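PDB 3B4U: dihydrodipicolinate synthase from Agrobacterium tumefaciens, which probably catalyses the condensation of pyruvate with aspartate semialdehyde in lysine biosynthesis. Local coordinates for residues Q59-L62 with S63-A67; G69-P72 with S73-V76. One frame throughout, in Å; residues are numbered along the deposited sequence.

Interaction 1 (Q59-L62 with S63-A67); sequences QAIL and SSFIA
Ile61 and Phe65, with Leu62 and Ile66 beside them, make a local i to i+4 contact along one face of helix 57-67, which follows strand 40-43 and precedes strand 75-79 in the chain. The backbone sets the spacing. Phe65 N gives its hydrogen to Ile61 O at 2.9 Å, and Ile66 N is likewise hydrogen-bonded to Leu62 O at 3.0 Å. Ile61 and Phe65 then run side by side in the same direction. With CG2 of Ile61 anti to its own backbone N (CG1 at chi1 -69°), that methyl reaches the ring, 3.8 Å from CD1 of Phe65. The ring also brings CD1 to 3.3 Å from Ile61 O, which lies at the ring edge near its plane. Leu62 and Ile66 meet at a slant instead, through their CD1 methyls at 4.1 Å. Ser64 N donates to Ala60 O at 2.9 Å, and Ser64 OG, placed beside the backbone N by chi1 -66°, lies 3.0 Å from the same Ala60 O. The amide NE2 of Gln59 is hydrogen-bonded to Glu93 OE1 of helix 84-96. Phe65 packs on Ile27 and Ala30 of helix 23-35, and both Leu62 and Phe65 lie on Ile75. Such an apolar stripe, turned toward strand and neighbouring helix, fits the outer helices of a TIM barrel, whose inward faces pack on the strands.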
loop_
_atom_site.group_PDB
_atom_site.type_symbol
_atom_site.label_atom_id
_atom_site.label_comp_id
_atom_site.label_asym_id
_atom_site.label_seq_id
_atom_site.Cartn_x
_atom_site.Cartn_y
_atom_site.Cartn_z
ATOM N N GLN B 59 3.622 -9.269 14.778
ATOM C CA GLN B 59 4.571 -9.484 15.872
ATOM C C GLN B 59 4.114 -10.617 16.773
ATOM O O GLN B 59 4.906 -11.459 17.174
ATOM C CB GLN B 59 4.772 -8.177 16.643
ATOM C CG GLN B 59 5.378 -7.070 15.784
ATOM C CD GLN B 59 5.415 -5.710 16.453
ATOM O OE1 GLN B 59 4.491 -5.296 17.141
ATOM N NE2 GLN B 59 6.461 -4.990 16.175
ATOM N N ALA B 60 2.830 -10.652 17.086
ATOM C CA ALA B 60 2.256 -11.720 17.883
ATOM C C ALA B 60 2.391 -13.062 17.162
ATOM O O ALA B 60 2.733 -14.063 17.763
ATOM C CB ALA B 60 0.800 -11.408 18.208
ATOM N N ILE B 61 2.111 -13.085 15.861
ATOM C CA ILE B 61 2.173 -14.307 15.088
ATOM C C ILE B 61 3.598 -14.838 15.026
ATOM O O ILE B 61 3.841 -16.026 15.274
ATOM C CB ILE B 61 1.576 -14.081 13.693
ATOM C CG1 ILE B 61 0.061 -13.854 13.793
ATOM C CG2 ILE B 61 1.871 -15.276 12.778
ATOM C CD1 ILE B 61 -0.547 -13.205 12.549
ATOM N N LEU B 62 4.557 -13.980 14.709
ATOM C CA LEU B 62 5.946 -14.432 14.618
ATOM C C LEU B 62 6.417 -14.988 15.964
ATOM O O LEU B 62 7.062 -16.038 16.035
ATOM C CB LEU B 62 6.854 -13.309 14.114
ATOM C CG LEU B 62 8.319 -13.700 13.924
ATOM C CD1 LEU B 62 8.484 -14.840 12.937
ATOM C CD2 LEU B 62 9.113 -12.478 13.508
ATOM N N SER B 63 6.128 -14.260 17.038
ATOM C CA SER B 63 6.503 -14.708 18.369
ATOM C C SER B 63 5.876 -16.066 18.677
ATOM O O SER B 63 6.522 -16.950 19.243
ATOM C CB SER B 63 6.067 -13.652 19.375
ATOM O OG SER B 63 6.398 -14.048 20.695
ATOM N N SER B 64 4.605 -16.249 18.345
ATOM C CA SER B 64 3.938 -17.523 18.584
ATOM C C SER B 64 4.529 -18.663 17.759
ATOM O O SER B 64 4.669 -19.784 18.266
ATOM C CB SER B 64 2.452 -17.406 18.305
ATOM O OG SER B 64 1.810 -16.538 19.223
ATOM N N PHE B 65 4.891 -18.388 16.508
ATOM C CA PHE B 65 5.544 -19.424 15.690
ATOM C C PHE B 65 6.829 -19.886 16.344
ATOM O O PHE B 65 7.115 -21.099 16.404
ATOM C CB PHE B 65 5.884 -18.862 14.296
ATOM C CG PHE B 65 4.874 -19.210 13.227
ATOM C CD1 PHE B 65 3.607 -18.652 13.227
ATOM C CD2 PHE B 65 5.208 -20.112 12.209
ATOM C CE1 PHE B 65 2.691 -19.025 12.242
ATOM C CE2 PHE B 65 4.289 -20.485 11.257
ATOM C CZ PHE B 65 3.024 -19.942 11.268
ATOM N N ILE B 66 7.620 -18.930 16.824
ATOM C CA ILE B 66 8.910 -19.255 17.426
ATOM C C ILE B 66 8.718 -19.988 18.756
ATOM O O ILE B 66 9.402 -20.981 19.025
ATOM C CB ILE B 66 9.773 -17.990 17.514
ATOM C CG1 ILE B 66 10.114 -17.551 16.083
ATOM C CG2 ILE B 66 11.036 -18.256 18.330
ATOM C CD1 ILE B 66 10.824 -16.208 15.953
ATOM N N ALA B 67 7.755 -19.566 19.565
ATOM C CA ALA B 67 7.471 -20.268 20.823
ATOM C C ALA B 67 6.968 -21.681 20.577
ATOM O O ALA B 67 7.239 -22.579 21.379
ATOM C CB ALA B 67 6.469 -19.483 21.652
#

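Interaction 2 (G69-P72 with S73-V76); sequences GIAP and SRIV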
loop_
_atom_site.group_PDB
_atom_site.type_symbol
_atom_site.label_atom_id
_atom_site.label_comp_id
_atom_site.label_asym_id
_atom_site.label_seq_id
_atom_site.Cartn_x
_atom_site.Cartn_y
_atom_site.Cartn_z
ATOM N N GLY B 69 8.074 -23.588 18.348
ATOM C CA GLY B 69 9.221 -24.413 18.027
ATOM C C GLY B 69 9.585 -24.536 16.581
ATOM O O GLY B 69 10.475 -25.304 16.271
ATOM N N ILE B 70 8.921 -23.789 15.711
ATOM C CA ILE B 70 9.337 -23.747 14.325
ATOM C C ILE B 70 10.629 -22.944 14.257
ATOM O O ILE B 70 10.721 -21.843 14.792
ATOM C CB ILE B 70 8.234 -23.168 13.412
ATOM C CG1 ILE B 70 7.059 -24.151 13.343
ATOM C CG2 ILE B 70 8.785 -22.928 11.998
ATOM C CD1 ILE B 70 5.817 -23.620 12.673
ATOM N N ALA B 71 11.650 -23.509 13.641
ATOM C CA ALA B 71 12.950 -22.855 13.587
ATOM C C ALA B 71 12.841 -21.532 12.837
ATOM O O ALA B 71 12.293 -21.510 11.734
ATOM C CB ALA B 71 13.952 -23.771 12.864
ATOM N N PRO B 72 13.394 -20.434 13.379
ATOM C CA PRO B 72 13.384 -19.184 12.625
ATOM C C PRO B 72 13.996 -19.317 11.227
ATOM O O PRO B 72 13.538 -18.656 10.298
ATOM C CB PRO B 72 14.199 -18.244 13.522
ATOM C CG PRO B 72 13.948 -18.695 14.905
ATOM C CD PRO B 72 13.850 -20.234 14.768
ATOM N N SER B 73 15.005 -20.170 11.068
ATOM C CA SER B 73 15.597 -20.398 9.768
ATOM C C SER B 73 14.699 -21.089 8.763
ATOM O O SER B 73 15.065 -21.200 7.591
ATOM C CB SER B 73 16.899 -21.161 9.920
ATOM O OG SER B 73 16.677 -22.439 10.474
ATOM N N ARG B 74 13.532 -21.547 9.206
ATOM C CA ARG B 74 12.507 -22.065 8.317
ATOM C C ARG B 74 11.348 -21.090 8.128
ATOM O O ARG B 74 10.326 -21.480 7.582
ATOM C CB ARG B 74 12.011 -23.420 8.808
ATOM C CG ARG B 74 13.101 -24.495 8.671
ATOM C CD ARG B 74 12.592 -25.852 8.973
ATOM N NE ARG B 74 13.661 -26.830 8.877
ATOM C CZ ARG B 74 14.152 -27.567 9.884
ATOM N NH1 ARG B 74 13.703 -27.498 11.156
ATOM N NH2 ARG B 74 15.114 -28.416 9.590
ATOM N N ILE B 75 11.546 -19.821 8.497
ATOM C CA ILE B 75 10.521 -18.794 8.363
ATOM C C ILE B 75 11.059 -17.660 7.517
ATOM O O ILE B 75 12.141 -17.130 7.750
ATOM C CB ILE B 75 10.104 -18.240 9.737
ATOM C CG1 ILE B 75 9.540 -19.353 10.606
ATOM C CG2 ILE B 75 9.081 -17.109 9.584
ATOM C CD1 ILE B 75 9.262 -18.943 12.048
ATOM N N VAL B 76 10.288 -17.283 6.504
ATOM C CA VAL B 76 10.494 -16.077 5.695
ATOM C C VAL B 76 9.349 -15.135 6.037
ATOM O O VAL B 76 8.215 -15.590 6.186
ATOM C CB VAL B 76 10.479 -16.431 4.193
ATOM C CG1 VAL B 76 10.575 -15.202 3.301
ATOM C CG2 VAL B 76 11.595 -17.439 3.873
#
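Ile70 and Ile75 touch through their branches, CG2 of Ile70 lying 3.9 Å from CG1 of Ile75, and the two side chains cross at about a right angle. In Ile70, CG2 stands anti to the backbone N (CG1 at chi1 -68°), which leaves this methyl beside the carbonyl carbon and facing Ile75. Between them the chain turns tightly, held by two overlapping i to i+3 hydrogen bonds, Arg74 N to Ala71 O at 2.8 Å and Ile75 N to Pro72 O at 2.9 Å. Pro72 and Ser73 form a brief 3-10 turn, by which the loop after a barrel helix is led into the next parallel strand of the beta-alpha-beta unit. Ala71 CB approaches both Ser73 OG, at 3.9 Å, and Arg74 NH1, at 4.1 Å, the latter obliquely to the guanidinium. Further back, Gly69, with positive phi, closes helix 57-67 in a Schellman motif and sends the chain toward Ile70. Beyond the turn, Ile70 packs on Ile27, Ala30 and Arg31 of helix 23-35, while backbone hydrogen bonds of Arg74 and Val76 with Val41 place the incoming strand beside strand 40-43.

Overall arrangement
Followed from the N terminus, the chain completes interaction 1 within helix 57-67 before it enters interaction 2, so the two stand in series and neither nests in nor crosses the other. Interaction 1 closes only successive helical turns; interaction 2 closes the short turn by which the chain reverses into strand 75-79. Their centres are about 10 Å apart, and they touch directly: Phe65 CD2 meets Ile70 CD1 at 3.6 Å, and Ile66 CD1 meets Pro72 CG at 4.1 Å. Together they join the helix, connection and second strand of the beta-alpha-beta unit 40-43, 57-67, 75-79, packed against helix 23-35.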